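Local coordinates for epimerase domain-containing protein (Bacillus cereus HuA2-4, PDB 6ZLK) that interconverts UDP-glucuronic acid and UDP-galacturonic acid by epimerisation at C4 of the sugar, using bound NAD, at residues I75-L81 and L118-I124; M1-G7 and Y26-D32; T106-L110 and H158-V162. All coordinates share one frame; numbering follows the deposited sequence.

Contact 1 (I75-L81 and L118-I124); sequences IDVVYHL and LDKFIHI. With NAD (nicotinamide-adenine-dinucleotide), chain E.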
# COMPACT_ATOMS: atom_id res chain seq x y z
N ILE A 75 -0.74 17.56 -21.94
CA ILE A 75 -1.61 17.66 -20.74
C ILE A 75 -1.02 18.62 -19.71
O ILE A 75 0.21 18.50 -19.43
CB ILE A 75 -1.82 16.27 -20.13
CG1 ILE A 75 -2.48 15.35 -21.14
CG2 ILE A 75 -2.55 16.39 -18.81
CD1 ILE A 75 -3.85 15.80 -21.55
N ASP A 76 -1.82 19.53 -19.21
CA ASP A 76 -1.44 20.47 -18.12
C ASP A 76 -1.76 19.89 -16.74
O ASP A 76 -1.12 20.21 -15.78
CB ASP A 76 -2.16 21.80 -18.31
CG ASP A 76 -1.75 22.44 -19.61
OD1 ASP A 76 -0.55 22.65 -19.79
OD2 ASP A 76 -2.59 22.63 -20.48
N VAL A 77 -2.89 19.20 -16.59
CA VAL A 77 -3.46 18.77 -15.31
C VAL A 77 -3.96 17.35 -15.51
O VAL A 77 -4.65 17.06 -16.52
CB VAL A 77 -4.60 19.69 -14.83
CG1 VAL A 77 -5.27 19.14 -13.60
CG2 VAL A 77 -4.06 21.09 -14.60
N VAL A 78 -3.65 16.50 -14.57
CA VAL A 78 -4.25 15.14 -14.49
C VAL A 78 -5.16 15.05 -13.30
O VAL A 78 -4.79 15.48 -12.22
CB VAL A 78 -3.20 14.03 -14.39
CG1 VAL A 78 -3.90 12.67 -14.23
CG2 VAL A 78 -2.25 14.07 -15.58
N TYR A 79 -6.41 14.68 -13.53
CA TYR A 79 -7.33 14.21 -12.49
C TYR A 79 -7.36 12.69 -12.56
O TYR A 79 -7.86 12.11 -13.54
CB TYR A 79 -8.73 14.75 -12.68
CG TYR A 79 -8.95 16.14 -12.18
CD1 TYR A 79 -9.10 16.42 -10.83
CD2 TYR A 79 -9.15 17.18 -13.07
CE1 TYR A 79 -9.38 17.70 -10.41
CE2 TYR A 79 -9.44 18.46 -12.67
CZ TYR A 79 -9.57 18.73 -11.32
OH TYR A 79 -9.92 20.00 -10.94
N HIS A 80 -6.81 12.05 -11.54
CA HIS A 80 -6.67 10.59 -11.56
C HIS A 80 -7.77 9.96 -10.71
O HIS A 80 -7.66 9.84 -9.48
CB HIS A 80 -5.24 10.18 -11.18
CG HIS A 80 -5.15 8.73 -11.09
ND1 HIS A 80 -5.77 7.89 -12.01
CD2 HIS A 80 -4.42 7.94 -10.25
CE1 HIS A 80 -5.48 6.64 -11.67
NE2 HIS A 80 -4.61 6.64 -10.59
N LEU A 81 -8.88 9.59 -11.34
CA LEU A 81 -10.02 8.97 -10.66
C LEU A 81 -10.13 7.47 -10.98
O LEU A 81 -10.91 6.77 -10.30
CB LEU A 81 -11.33 9.65 -11.03
CG LEU A 81 -11.59 10.97 -10.31
CD1 LEU A 81 -10.74 12.11 -10.82
CD2 LEU A 81 -13.06 11.37 -10.40
N LEU A 118 3.82 18.97 -15.64
CA LEU A 118 2.42 19.21 -15.28
C LEU A 118 2.34 20.45 -14.40
O LEU A 118 3.28 20.70 -13.57
CB LEU A 118 1.80 18.07 -14.45
CG LEU A 118 1.47 16.80 -15.16
CD1 LEU A 118 1.04 15.76 -14.13
CD2 LEU A 118 0.41 17.05 -16.23
N ASP A 119 1.18 21.08 -14.44
CA ASP A 119 0.76 22.01 -13.38
C ASP A 119 0.41 21.23 -12.10
O ASP A 119 0.85 21.61 -11.03
CB ASP A 119 -0.44 22.83 -13.81
CG ASP A 119 -0.18 23.76 -14.99
OD1 ASP A 119 1.00 23.97 -15.33
OD2 ASP A 119 -1.17 24.29 -15.53
N LYS A 120 -0.43 20.20 -12.20
CA LYS A 120 -0.96 19.49 -11.02
C LYS A 120 -1.31 18.09 -11.45
O LYS A 120 -1.79 17.89 -12.59
CB LYS A 120 -2.25 20.09 -10.42
CG LYS A 120 -2.04 21.40 -9.70
CD LYS A 120 -3.28 22.02 -9.17
CE LYS A 120 -2.95 23.14 -8.22
NZ LYS A 120 -4.04 24.13 -8.18
N PHE A 121 -1.02 17.17 -10.55
CA PHE A 121 -1.45 15.76 -10.63
C PHE A 121 -2.38 15.54 -9.47
O PHE A 121 -1.92 15.45 -8.32
CB PHE A 121 -0.27 14.81 -10.60
CG PHE A 121 -0.66 13.37 -10.78
CD1 PHE A 121 -1.17 12.61 -9.75
CD2 PHE A 121 -0.43 12.75 -11.98
CE1 PHE A 121 -1.51 11.27 -9.94
CE2 PHE A 121 -0.70 11.41 -12.17
CZ PHE A 121 -1.30 10.68 -11.17
N ILE A 122 -3.69 15.60 -9.74
CA ILE A 122 -4.73 15.60 -8.70
C ILE A 122 -5.23 14.17 -8.55
O ILE A 122 -5.96 13.70 -9.42
CB ILE A 122 -5.83 16.61 -8.97
CG1 ILE A 122 -5.27 18.01 -9.19
CG2 ILE A 122 -6.84 16.62 -7.84
CD1 ILE A 122 -6.26 19.04 -9.66
N HIS A 123 -4.79 13.53 -7.50
CA HIS A 123 -5.03 12.09 -7.21
C HIS A 123 -6.23 11.95 -6.31
O HIS A 123 -6.22 12.49 -5.19
CB HIS A 123 -3.76 11.47 -6.63
CG HIS A 123 -3.95 10.05 -6.28
ND1 HIS A 123 -3.68 9.06 -7.19
CD2 HIS A 123 -4.36 9.44 -5.14
CE1 HIS A 123 -3.97 7.89 -6.63
NE2 HIS A 123 -4.38 8.09 -5.36
N ILE A 124 -7.24 11.22 -6.72
CA ILE A 124 -8.45 11.04 -5.92
C ILE A 124 -8.32 9.77 -5.07
O ILE A 124 -8.05 8.70 -5.60
CB ILE A 124 -9.69 11.04 -6.80
CG1 ILE A 124 -10.15 12.48 -7.08
CG2 ILE A 124 -10.77 10.25 -6.11
CD1 ILE A 124 -9.12 13.40 -7.54
PA NAD E . -16.46 4.30 -10.90
O1A NAD E . -16.22 2.84 -10.83
O2A NAD E . -17.82 4.81 -11.26
O5B NAD E . -15.40 5.06 -11.78
C5B NAD E . -14.03 4.65 -11.94
C4B NAD E . -13.75 4.41 -13.40
O4B NAD E . -12.37 4.00 -13.53
C3B NAD E . -14.60 3.33 -14.05
O3B NAD E . -15.54 3.84 -14.99
C2B NAD E . -13.56 2.35 -14.61
O2B NAD E . -13.87 1.77 -15.86
C1B NAD E . -12.31 3.22 -14.71
N9A NAD E . -11.05 2.49 -14.64
C8A NAD E . -10.64 1.62 -13.67
N7A NAD E . -9.46 1.11 -13.89
C5A NAD E . -9.11 1.62 -15.14
C6A NAD E . -8.00 1.44 -15.97
N6A NAD E . -6.99 0.58 -15.71
N1A NAD E . -7.95 2.15 -17.12
C2A NAD E . -8.97 2.98 -17.42
N3A NAD E . -10.10 3.19 -16.74
C4A NAD E . -10.10 2.50 -15.60
O3 NAD E . -16.10 4.81 -9.42
PN NAD E . -16.41 6.26 -8.73
O1N NAD E . -17.40 6.03 -7.69
O2N NAD E . -16.60 7.23 -9.78
O5D NAD E . -15.01 6.53 -8.05
C5D NAD E . -14.12 7.37 -8.69
C4D NAD E . -12.93 7.54 -7.80
O4D NAD E . -13.32 8.15 -6.56
C3D NAD E . -12.20 6.24 -7.44
O3D NAD E . -10.78 6.47 -7.43
C2D NAD E . -12.64 5.95 -6.00
O2D NAD E . -11.71 5.11 -5.32
C1D NAD E . -12.81 7.39 -5.51
N1N NAD E . -13.79 7.54 -4.45
C2N NAD E . -15.12 7.37 -4.69
C3N NAD E . -16.00 7.51 -3.68
C7N NAD E . -17.46 7.26 -3.88
O7N NAD E . -18.16 7.44 -2.90
N7N NAD E . -17.91 6.94 -5.10
C4N NAD E . -15.55 7.94 -2.42
C5N NAD E . -14.19 7.96 -2.15
C6N NAD E . -13.33 7.81 -3.19
O HOH W 1 1.54 22.50 -17.99
O HOH W 2 -7.76 7.31 -8.40
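Strands 77-80 and 120-124 run side by side in parallel; their axes approach to 4.7 Å and diverge by 7°. Backbone bonds pass alternately between them. The shortest, from Ile122 N to Val78 O, is 2.7 Å. Asp76 O takes the N-H of Asp119 where the pairing starts, and His80 O takes that of Ile124 where it ends.

Tyr79 and Ile122 lie alongside each other on one face of the sheet. Ile122 CD1 reaches Tyr79 CE1 at 3.5 Å, while the Tyr79 hydroxyl is bonded to Thr225 O. Val78, Phe121, His80 and His123 fill the opposite face. Val78 CB meets Phe121 CD2 at 3.9 Å. The two imidazoles meet rim to rim, with their planes at 57°. Neither ring covers the other. His123 ND1 sits at the edge of the His80 ring, 3.3 Å from CD2. CG turned opposite the backbone N (chi1 175°) carries the His80 ring out from the face it shares with Val78, toward helix 96-113. Its ND1 then meets Thr6 OG1 and its NE2 meets Thr106 OG1, and these two bonds fix the ring's rotation.

The two ends differ. At the start, Asp76 OD1 and Asp119 OD2 come within 4.6 Å. A water within bonding distance of Asp76 OD1 and Asp119 OD1 may ease the repulsion, and Asp76 OD2 is bonded to Lys2 N. At the other end, Leu81 O accepts a bond from NAD O3D at 2.9 Å, and Ile124 CG2 packs 3.3 Å from NAD O4D. A second water lies near His80 O, Ile124 O and NAD O3D, more acceptors than it can serve at once. With helix 96-113 as the connection, the strands form a beta-alpha-beta unit of a Rossmann fold, whose C-terminal strand ends hold the nicotinamide ribose.

Contact 2 (M1-G7 and Y26-D32); sequences MKILVTG and YHVVGID. With NAD (nicotinamide-adenine-dinucleotide), chain E.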
# COMPACT_ATOMS: atom_id res chain seq x y z
N MET A 1 -6.40 25.37 -21.04
CA MET A 1 -5.78 24.32 -20.19
C MET A 1 -6.28 22.95 -20.68
O MET A 1 -7.52 22.81 -20.93
CB MET A 1 -6.24 24.53 -18.76
CG MET A 1 -5.75 23.42 -17.86
SD MET A 1 -5.73 24.03 -16.23
CE MET A 1 -4.23 25.01 -16.30
N LYS A 2 -5.40 21.98 -20.77
CA LYS A 2 -5.76 20.64 -21.26
C LYS A 2 -5.65 19.69 -20.07
O LYS A 2 -4.60 19.60 -19.43
CB LYS A 2 -4.88 20.14 -22.40
CG LYS A 2 -5.47 18.94 -23.12
CD LYS A 2 -4.88 18.60 -24.47
CE LYS A 2 -5.62 17.45 -25.08
NZ LYS A 2 -5.30 17.30 -26.51
N ILE A 3 -6.72 18.98 -19.82
CA ILE A 3 -6.91 18.20 -18.59
C ILE A 3 -7.20 16.75 -18.98
O ILE A 3 -8.14 16.47 -19.74
CB ILE A 3 -8.06 18.80 -17.77
CG1 ILE A 3 -7.85 20.29 -17.46
CG2 ILE A 3 -8.25 17.99 -16.51
CD1 ILE A 3 -9.04 20.95 -16.94
N LEU A 4 -6.46 15.83 -18.40
CA LEU A 4 -6.71 14.39 -18.54
C LEU A 4 -7.52 13.95 -17.35
O LEU A 4 -7.12 14.22 -16.19
CB LEU A 4 -5.41 13.60 -18.54
CG LEU A 4 -5.57 12.09 -18.57
CD1 LEU A 4 -6.21 11.65 -19.88
CD2 LEU A 4 -4.22 11.43 -18.38
N VAL A 5 -8.68 13.33 -17.57
CA VAL A 5 -9.49 12.74 -16.49
C VAL A 5 -9.46 11.25 -16.64
O VAL A 5 -10.05 10.75 -17.64
CB VAL A 5 -10.94 13.23 -16.47
CG1 VAL A 5 -11.71 12.56 -15.36
CG2 VAL A 5 -11.00 14.75 -16.33
N THR A 6 -8.79 10.55 -15.76
CA THR A 6 -8.83 9.06 -15.83
C THR A 6 -10.11 8.62 -15.15
O THR A 6 -10.55 9.27 -14.16
CB THR A 6 -7.60 8.39 -15.22
OG1 THR A 6 -7.68 8.51 -13.79
CG2 THR A 6 -6.32 9.00 -15.74
N GLY A 7 -10.69 7.52 -15.61
CA GLY A 7 -11.96 7.04 -15.06
C GLY A 7 -13.12 7.96 -15.41
O GLY A 7 -14.07 8.01 -14.64
N TYR A 26 -11.29 25.28 -21.01
CA TYR A 26 -10.78 23.94 -20.66
C TYR A 26 -11.04 22.97 -21.80
O TYR A 26 -12.14 22.92 -22.38
CB TYR A 26 -11.41 23.40 -19.38
CG TYR A 26 -11.08 24.17 -18.15
CD1 TYR A 26 -10.01 25.07 -18.13
CD2 TYR A 26 -11.80 24.01 -17.00
CE1 TYR A 26 -9.68 25.73 -16.96
CE2 TYR A 26 -11.49 24.68 -15.82
CZ TYR A 26 -10.40 25.53 -15.81
OH TYR A 26 -10.06 26.22 -14.65
N HIS A 27 -10.04 22.15 -22.05
CA HIS A 27 -10.15 20.99 -22.95
C HIS A 27 -9.96 19.75 -22.09
O HIS A 27 -9.06 19.75 -21.23
CB HIS A 27 -9.11 21.06 -24.04
CG HIS A 27 -9.34 22.20 -24.96
ND1 HIS A 27 -9.64 22.04 -26.28
CD2 HIS A 27 -9.30 23.53 -24.73
CE1 HIS A 27 -9.74 23.26 -26.83
NE2 HIS A 27 -9.57 24.17 -25.91
N VAL A 28 -10.70 18.71 -22.37
CA VAL A 28 -10.68 17.51 -21.49
C VAL A 28 -10.48 16.28 -22.35
O VAL A 28 -11.16 16.14 -23.42
CB VAL A 28 -11.98 17.39 -20.70
CG1 VAL A 28 -12.01 16.12 -19.87
CG2 VAL A 28 -12.17 18.61 -19.82
N VAL A 29 -9.59 15.42 -21.91
CA VAL A 29 -9.39 14.06 -22.47
C VAL A 29 -9.82 13.08 -21.37
O VAL A 29 -9.30 13.19 -20.24
CB VAL A 29 -7.93 13.79 -22.87
CG1 VAL A 29 -7.84 12.39 -23.44
CG2 VAL A 29 -7.40 14.81 -23.83
N GLY A 30 -10.79 12.23 -21.65
CA GLY A 30 -11.26 11.20 -20.74
C GLY A 30 -10.73 9.86 -21.16
O GLY A 30 -10.69 9.59 -22.39
N ILE A 31 -10.24 9.06 -20.24
CA ILE A 31 -9.79 7.70 -20.58
C ILE A 31 -10.51 6.74 -19.66
O ILE A 31 -10.50 6.94 -18.43
CB ILE A 31 -8.25 7.55 -20.57
CG1 ILE A 31 -7.84 6.15 -21.03
CG2 ILE A 31 -7.65 7.90 -19.21
CD1 ILE A 31 -6.37 6.03 -21.37
N ASP A 32 -11.08 5.67 -20.17
CA ASP A 32 -11.89 4.72 -19.41
C ASP A 32 -12.05 3.46 -20.25
O ASP A 32 -12.50 3.65 -21.34
CB ASP A 32 -13.18 5.43 -18.99
CG ASP A 32 -13.85 4.73 -17.82
OD1 ASP A 32 -14.01 3.50 -17.90
OD2 ASP A 32 -14.13 5.38 -16.76
PA NAD E . -16.46 4.30 -10.90
O1A NAD E . -16.22 2.84 -10.83
O2A NAD E . -17.82 4.81 -11.26
O5B NAD E . -15.40 5.06 -11.78
C5B NAD E . -14.03 4.65 -11.94
C4B NAD E . -13.75 4.41 -13.40
O4B NAD E . -12.37 4.00 -13.53
C3B NAD E . -14.60 3.33 -14.05
O3B NAD E . -15.54 3.84 -14.99
C2B NAD E . -13.56 2.35 -14.61
O2B NAD E . -13.87 1.77 -15.86
C1B NAD E . -12.31 3.22 -14.71
N9A NAD E . -11.05 2.49 -14.64
C8A NAD E . -10.64 1.62 -13.67
N7A NAD E . -9.46 1.11 -13.89
C5A NAD E . -9.11 1.62 -15.14
C6A NAD E . -8.00 1.44 -15.97
N6A NAD E . -6.99 0.58 -15.71
N1A NAD E . -7.95 2.15 -17.12
C2A NAD E . -8.97 2.98 -17.42
N3A NAD E . -10.10 3.19 -16.74
C4A NAD E . -10.10 2.50 -15.60
O3 NAD E . -16.10 4.81 -9.42
PN NAD E . -16.41 6.26 -8.73
O1N NAD E . -17.40 6.03 -7.69
O2N NAD E . -16.60 7.23 -9.78
O5D NAD E . -15.01 6.53 -8.05
C5D NAD E . -14.12 7.37 -8.69
C4D NAD E . -12.93 7.54 -7.80
O4D NAD E . -13.32 8.15 -6.56
C3D NAD E . -12.20 6.24 -7.44
O3D NAD E . -10.78 6.47 -7.43
C2D NAD E . -12.64 5.95 -6.00
O2D NAD E . -11.71 5.11 -5.32
C1D NAD E . -12.81 7.39 -5.51
N1N NAD E . -13.79 7.54 -4.45
C2N NAD E . -15.12 7.37 -4.69
C3N NAD E . -16.00 7.51 -3.68
C7N NAD E . -17.46 7.26 -3.88
O7N NAD E . -18.16 7.44 -2.90
N7N NAD E . -17.91 6.94 -5.10
C4N NAD E . -15.55 7.94 -2.42
C5N NAD E . -14.19 7.96 -2.15
C6N NAD E . -13.33 7.81 -3.19
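Leu4 and Val29 lie in the tightly packed middle of this parallel pair of strands. Leu4 CD1 touches Val29 CG1 at 4.0 Å and also reaches Ile31 CG2. On the same face the extended Lys2 chain leans over Val29, and its CE presses to 3.4 Å from Val29 CG2, tighter than usual for two carbons. The Lys2 ammonium then goes on to a salt bridge with Asp74. Val5 and Val28 meet on the other face, against Cys17 of helix 11-21. Alternating backbone bonds hold the strands together, including Val5 N to Val29 O at 2.7 Å.

The start of the pair is looser. Met1 and His27 are exposed there. The Tyr26 ring takes Ile3 CD1 over one face, 4.3 Å from the ring centroid, as a CH-pi contact. Met1 SD approaches the same ring obliquely, a Met-aromatic contact with SD 5.1 Å from the centroid of the Tyr26 ring.

The far end is buried against NAD. Gly7 has a positive phi (68°), and its CA lies 3.4 Å from NAD O4B. The Asp32 carboxylate takes one ribose hydroxyl on each oxygen: NAD O2B on OD1 and NAD O3B on OD2, both at 2.7 Å. Backbone N-H groups of Phe34 and Ala9 hold the same two oxygens. An acid gripping this diol is consistent with preference for NAD over NADP, whose 2'-phosphate it would probably repel.

Contact 3 (T106-L110 and H158-V162); sequences TQQLL and HLCHV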
# COMPACT_ATOMS: atom_id res chain seq x y z
N THR A 106 -1.53 3.68 -11.01
CA THR A 106 -1.06 4.94 -10.42
C THR A 106 0.45 5.05 -10.65
O THR A 106 0.92 6.12 -11.06
CB THR A 106 -1.42 5.02 -8.94
OG1 THR A 106 -2.85 5.01 -8.79
CG2 THR A 106 -0.90 6.27 -8.28
N GLN A 107 1.16 3.96 -10.44
CA GLN A 107 2.63 3.99 -10.67
C GLN A 107 2.89 4.34 -12.14
O GLN A 107 3.81 5.13 -12.41
CB GLN A 107 3.29 2.68 -10.27
CG GLN A 107 4.81 2.76 -10.35
CD GLN A 107 5.38 2.02 -11.52
OE1 GLN A 107 4.65 1.57 -12.39
NE2 GLN A 107 6.70 1.96 -11.56
N GLN A 108 2.21 3.71 -13.08
CA GLN A 108 2.50 3.96 -14.50
C GLN A 108 2.22 5.43 -14.86
O GLN A 108 2.99 6.04 -15.64
CB GLN A 108 1.69 3.03 -15.39
CG GLN A 108 2.13 1.58 -15.32
CD GLN A 108 1.89 0.87 -16.64
OE1 GLN A 108 1.18 1.35 -17.53
NE2 GLN A 108 2.44 -0.32 -16.78
N LEU A 109 1.12 5.98 -14.39
CA LEU A 109 0.80 7.41 -14.63
C LEU A 109 1.91 8.28 -14.05
O LEU A 109 2.38 9.16 -14.76
CB LEU A 109 -0.54 7.78 -14.03
CG LEU A 109 -1.74 7.24 -14.78
CD1 LEU A 109 -2.95 7.49 -13.95
CD2 LEU A 109 -1.90 7.93 -16.15
N LEU A 110 2.33 8.03 -12.81
CA LEU A 110 3.35 8.90 -12.21
C LEU A 110 4.67 8.77 -12.95
O LEU A 110 5.33 9.80 -13.11
CB LEU A 110 3.54 8.55 -10.75
CG LEU A 110 2.33 8.89 -9.90
CD1 LEU A 110 2.41 8.14 -8.59
CD2 LEU A 110 2.22 10.39 -9.74
N HIS A 158 0.63 6.77 -1.34
CA HIS A 158 2.07 6.67 -0.99
C HIS A 158 2.88 6.81 -2.28
O HIS A 158 3.96 7.45 -2.26
CB HIS A 158 2.35 5.35 -0.26
CG HIS A 158 1.80 5.30 1.14
ND1 HIS A 158 1.38 4.13 1.70
CD2 HIS A 158 1.65 6.24 2.08
CE1 HIS A 158 1.03 4.35 2.94
NE2 HIS A 158 1.15 5.63 3.20
N LEU A 159 2.47 6.17 -3.38
CA LEU A 159 3.19 6.32 -4.65
C LEU A 159 3.25 7.80 -5.05
O LEU A 159 4.30 8.29 -5.47
CB LEU A 159 2.49 5.51 -5.74
CG LEU A 159 2.76 4.02 -5.67
CD1 LEU A 159 1.84 3.28 -6.64
CD2 LEU A 159 4.21 3.72 -5.96
N CYS A 160 2.16 8.54 -4.92
CA CYS A 160 2.17 9.99 -5.19
C CYS A 160 3.27 10.66 -4.35
O CYS A 160 4.05 11.42 -4.95
CB CYS A 160 0.83 10.66 -4.91
SG CYS A 160 -0.48 10.18 -6.08
N HIS A 161 3.36 10.36 -3.06
CA HIS A 161 4.40 11.02 -2.25
C HIS A 161 5.78 10.59 -2.74
O HIS A 161 6.70 11.44 -2.70
CB HIS A 161 4.24 10.72 -0.78
CG HIS A 161 3.01 11.32 -0.21
ND1 HIS A 161 2.84 12.71 -0.18
CD2 HIS A 161 1.93 10.77 0.37
CE1 HIS A 161 1.66 12.96 0.38
NE2 HIS A 161 1.11 11.80 0.75
N VAL A 162 5.99 9.33 -3.13
CA VAL A 162 7.32 8.90 -3.64
C VAL A 162 7.70 9.72 -4.86
O VAL A 162 8.81 10.20 -4.94
CB VAL A 162 7.30 7.39 -3.95
CG1 VAL A 162 8.47 6.99 -4.81
CG2 VAL A 162 7.20 6.60 -2.64
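Leu110 lays its CD1 methyl over one face of the flat peptide group joining Leu159 to Cys160. CD1 is 3.7 Å from Leu159 C and equally far from Cys160 N. The Gln107 side-chain amide, also flat, turns away from helix 158-162. Its NE2 bonds to Gly92 O of the second subunit, so only the base of the side chain serves this contact. There Gln107 CB meets Leu159 CD1 at 4.0 Å. No aromatic ring takes part between the two segments.

Leu159 fits between Thr106, Gln107 and Leu110, one helical turn of the facing helix. With its CG opposite the carbonyl carbon (chi1 -77°), its CD1 rests beside the Gln107 backbone N, at 3.9 Å. Its CB faces Leu110 CD1 at the same separation. Cys160 lies toward the sheet. Its SG is 4.3 Å from Leu110 CD1 and also packs on His123. Thr106 contributes its CG2 methyl, while its hydroxyl bonds to His80.

The axes of the two segments come no closer than 9.8 Å and are inclined at 22°. No hydrogen bond crosses, and the buried area is small. The two helices lie next to each other on the Phe121 and His123 face of the sheet. Both also reach the second subunit: His158 packs on Leu154 of that chain. This is consistent with the paired-helix dimer interface of extended short-chain dehydrogenases/reductases.

Overall arrangement
The three contacts form one layered block of the Rossmann domain. Contacts 1 and 2 share a sheet, with centres 9 Å apart, and Tyr79 N probably bonds to Leu4 O (2.8 Å) where their strands adjoin. Contact 3 covers one face of that sheet, its centre 12 Å from contact 1 and 18 Å from contact 2. His80 connects all three through its two ring nitrogens (2.7 Å from ND1 to Thr6 OG1, 3.0 Å from NE2 to Thr106 OG1). Contact 2 holds the adenosine ribose of NAD and contact 1 the nicotinamide ribose. The side chain of Ile124 lies about 8 Å from the bound UDP-sugar; contact 3 reaches the dimer partner instead.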